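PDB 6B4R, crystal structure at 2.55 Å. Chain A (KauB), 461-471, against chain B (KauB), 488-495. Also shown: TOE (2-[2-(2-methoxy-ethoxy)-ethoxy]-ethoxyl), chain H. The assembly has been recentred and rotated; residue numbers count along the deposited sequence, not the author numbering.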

# COMPACT_ATOMS: atom_id res chain seq x y z
N GLY A 461 6.14 14.49 -15.35
CA GLY A 461 5.12 13.82 -14.55
C GLY A 461 3.76 13.79 -15.22
O GLY A 461 3.26 14.82 -15.68
N ASP A 462 3.16 12.61 -15.28
CA ASP A 462 1.81 12.46 -15.83
C ASP A 462 0.78 12.38 -14.70
O ASP A 462 0.96 13.00 -13.65
N MET A 463 -0.28 11.62 -14.91
CA MET A 463 -1.32 11.47 -13.90
C MET A 463 -0.88 10.63 -12.71
O MET A 463 -1.57 10.57 -11.70
N THR A 464 0.27 9.97 -12.83
CA THR A 464 0.79 9.16 -11.72
C THR A 464 1.61 10.00 -10.73
O THR A 464 1.99 9.51 -9.67
N ALA A 465 1.86 11.26 -11.08
CA ALA A 465 2.68 12.13 -10.24
C ALA A 465 1.84 13.11 -9.44
O ALA A 465 1.14 13.95 -10.01
N PRO A 466 1.91 13.02 -8.10
CA PRO A 466 1.23 13.99 -7.24
C PRO A 466 1.74 15.40 -7.49
O PRO A 466 2.94 15.59 -7.74
N PHE A 467 0.85 16.38 -7.43
CA PHE A 467 1.19 17.76 -7.77
C PHE A 467 0.66 18.71 -6.71
O PHE A 467 -0.54 18.74 -6.43
N GLY A 468 1.56 19.49 -6.12
CA GLY A 468 1.21 20.42 -5.06
C GLY A 468 2.44 21.11 -4.49
O GLY A 468 3.56 20.79 -4.88
N GLY A 469 2.24 22.04 -3.57
CA GLY A 469 3.35 22.84 -3.09
C GLY A 469 3.80 22.60 -1.66
O GLY A 469 3.07 22.05 -0.84
N PHE A 470 5.04 23.00 -1.38
CA PHE A 470 5.53 23.12 -0.01
C PHE A 470 5.20 24.53 0.46
O PHE A 470 5.00 25.42 -0.37
N LYS A 471 5.15 24.72 1.77
CA LYS A 471 5.00 26.04 2.37
C LYS A 471 3.81 26.84 1.84
O LYS A 471 2.67 26.38 1.91
N THR B 488 4.57 15.30 7.27
CA THR B 488 5.41 15.13 6.09
C THR B 488 4.83 15.83 4.87
O THR B 488 3.63 16.11 4.81
N GLU B 489 5.69 16.12 3.91
CA GLU B 489 5.27 16.66 2.62
C GLU B 489 5.60 15.66 1.52
O GLU B 489 6.63 14.98 1.58
N LEU B 490 4.73 15.57 0.53
CA LEU B 490 4.97 14.70 -0.62
C LEU B 490 5.85 15.40 -1.65
O LEU B 490 5.66 16.58 -1.96
N LYS B 491 6.82 14.66 -2.18
CA LYS B 491 7.65 15.17 -3.26
C LYS B 491 7.64 14.20 -4.44
O LYS B 491 7.89 13.01 -4.27
N ALA B 492 7.34 14.72 -5.62
CA ALA B 492 7.39 13.92 -6.84
C ALA B 492 8.63 14.26 -7.65
O ALA B 492 8.70 15.30 -8.30
N THR B 493 9.62 13.37 -7.60
CA THR B 493 10.86 13.58 -8.35
C THR B 493 10.87 12.78 -9.65
O THR B 493 11.04 11.57 -9.63
N TRP B 494 10.68 13.48 -10.77
CA TRP B 494 10.66 12.84 -12.08
C TRP B 494 11.98 13.01 -12.82
O TRP B 494 12.33 14.12 -13.22
N ILE B 495 12.69 11.91 -13.01
CA ILE B 495 14.03 11.93 -13.57
C ILE B 495 14.07 11.39 -15.00
O ILE B 495 13.75 10.23 -15.25

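How does the start of the chain A stretch meet chain B without a side chain? A:Gly461 lays its backbone on the indole of B:Trp494, whose CA-to-CB bond points toward chain A and whose chi1 of -108° lies between wells. A:Gly461 CA sits 3.6 Å from the centroid of the five-membered ring formed by B:Trp494 CG, CD1, NE1, CE2 and CD2, a CH-pi contact over the face. A CB here would collide with A:Ala465 CB and with the preceding carbonyl oxygen, so the backbone calls for glycine.

What do the polar residues of the turn do? A:Asp462 (chi1 p) aims its carboxylate at its own turn: its OD1 accepts hydrogen bonds from A:Thr464 OG1 at 2.5 Å and A:Thr464 N at 2.9 Å. No direct hydrogen bond crosses between the stretches, but water 1 bridges them, accepting from B:Trp494 NE1 at 2.9 Å and donating weakly to A:Asp462 OD2 at 2.9 Å. A:Thr464, also p, brings OG1 to 3.5 Å from B:Trp494 CZ2, at the indole edge.

Which small side chains point in next? A:Ala465 CB lies over the six-membered ring of B:Trp494, 3.5 Å from its CH2, and 4.4 Å from B:Ala492 CB. A:Pro466 also points toward chain B, its CG 4.0 Å from B:Ala492 CB. A:Phe467 (t) turns away, and its CZ instead meets TOE CB' at 3.5 Å.

How does the contact close beyond the glycines? A:Phe470 (chi1 m) starts sideways, yet its ring reaches chain B. B:Glu489 (m, m) points toward chain A and places CB over one face, 3.5 Å from A:Phe470 CZ, while its carboxylate is hydrogen-bonded elsewhere in the structure. At the ring edge, A:Phe470 CE1 approaches B:Leu490 O at 3.4 Å. A:Lys471 points away.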

# COMPACT_ATOMS: atom_id res chain seq x y z
CB ASP A 462 1.73 11.22 -16.74
CG ASP A 462 2.37 9.99 -16.12
OD1 ASP A 462 2.31 9.83 -14.88
OD2 ASP A 462 2.92 9.17 -16.88
CB MET A 463 -2.60 10.89 -14.50
CG MET A 463 -3.53 11.92 -15.13
SD MET A 463 -4.15 13.15 -13.96
CE MET A 463 -4.85 12.12 -12.68
CB THR A 464 1.66 8.00 -12.22
OG1 THR A 464 2.87 8.51 -12.80
CG2 THR A 464 0.91 7.17 -13.26
CB ALA A 465 3.70 12.88 -11.10
CB PRO A 466 1.59 13.52 -5.82
CG PRO A 466 2.81 12.67 -5.99
CD PRO A 466 2.65 12.01 -7.33
CB PHE A 467 0.60 18.11 -9.14
CG PHE A 467 1.02 19.46 -9.65
CD1 PHE A 467 2.12 19.60 -10.46
CD2 PHE A 467 0.29 20.59 -9.32
CE1 PHE A 467 2.50 20.84 -10.94
CE2 PHE A 467 0.66 21.83 -9.78
CZ PHE A 467 1.76 21.96 -10.59
CB PHE A 470 7.05 22.94 0.04
CG PHE A 470 7.51 21.50 0.03
CD1 PHE A 470 6.96 20.58 -0.85
CD2 PHE A 470 8.51 21.08 0.89
CE1 PHE A 470 7.39 19.26 -0.86
CE2 PHE A 470 8.95 19.77 0.88
CZ PHE A 470 8.39 18.86 0.00
CB LYS A 471 6.30 26.84 2.22
CG LYS A 471 7.49 26.20 2.92
CD LYS A 471 8.72 27.09 2.91
CE LYS A 471 9.34 27.18 1.52
NZ LYS A 471 10.59 27.98 1.53
CB THR B 488 5.67 13.64 5.76
OG1 THR B 488 4.42 12.98 5.50
CG2 THR B 488 6.40 12.94 6.90
CB GLU B 489 5.99 17.98 2.33
CG GLU B 489 5.50 19.17 3.14
CD GLU B 489 4.17 19.71 2.65
OE1 GLU B 489 3.67 19.23 1.61
OE2 GLU B 489 3.62 20.62 3.31
CB LEU B 490 3.65 14.27 -1.26
CG LEU B 490 2.90 13.13 -0.59
CD1 LEU B 490 1.53 12.95 -1.23
CD2 LEU B 490 3.70 11.84 -0.68
CB LYS B 491 9.09 15.39 -2.79
CG LYS B 491 10.05 15.72 -3.91
CD LYS B 491 11.47 15.92 -3.39
CE LYS B 491 11.58 17.20 -2.59
NZ LYS B 491 12.96 17.39 -2.07
CB ALA B 492 6.14 14.15 -7.68
CB THR B 493 12.09 13.20 -7.51
OG1 THR B 493 12.10 13.95 -6.29
CG2 THR B 493 13.37 13.49 -8.28
CB TRP B 494 9.49 13.35 -12.92
CG TRP B 494 8.38 12.35 -13.07
CD1 TRP B 494 7.91 11.82 -14.24
CD2 TRP B 494 7.63 11.73 -12.02
NE1 TRP B 494 6.91 10.92 -13.98
CE2 TRP B 494 6.72 10.85 -12.62
CE3 TRP B 494 7.64 11.85 -10.63
CZ2 TRP B 494 5.82 10.08 -11.88
CZ3 TRP B 494 6.75 11.08 -9.89
CH2 TRP B 494 5.85 10.21 -10.52
CB ILE B 495 15.00 11.10 -12.70
CG1 ILE B 495 14.96 11.60 -11.25
CG2 ILE B 495 16.41 11.15 -13.27
CD1 ILE B 495 15.69 10.71 -10.28
O2' TOE H . -1.25 26.13 -12.94
CA' TOE H . -1.00 24.86 -12.34
CB' TOE H . 0.38 24.36 -12.76
OC' TOE H . 0.26 23.41 -13.81
CD' TOE H . 1.53 22.86 -14.16
CE' TOE H . 1.35 21.45 -14.71
OF' TOE H . 0.81 21.50 -16.03
CG' TOE H . 0.63 20.19 -16.57
CH' TOE H . 0.37 20.29 -18.07
OI' TOE H . 1.48 20.93 -18.70
CK' TOE H . 1.44 20.80 -20.12
O HOH W 1 5.72 9.49 -16.17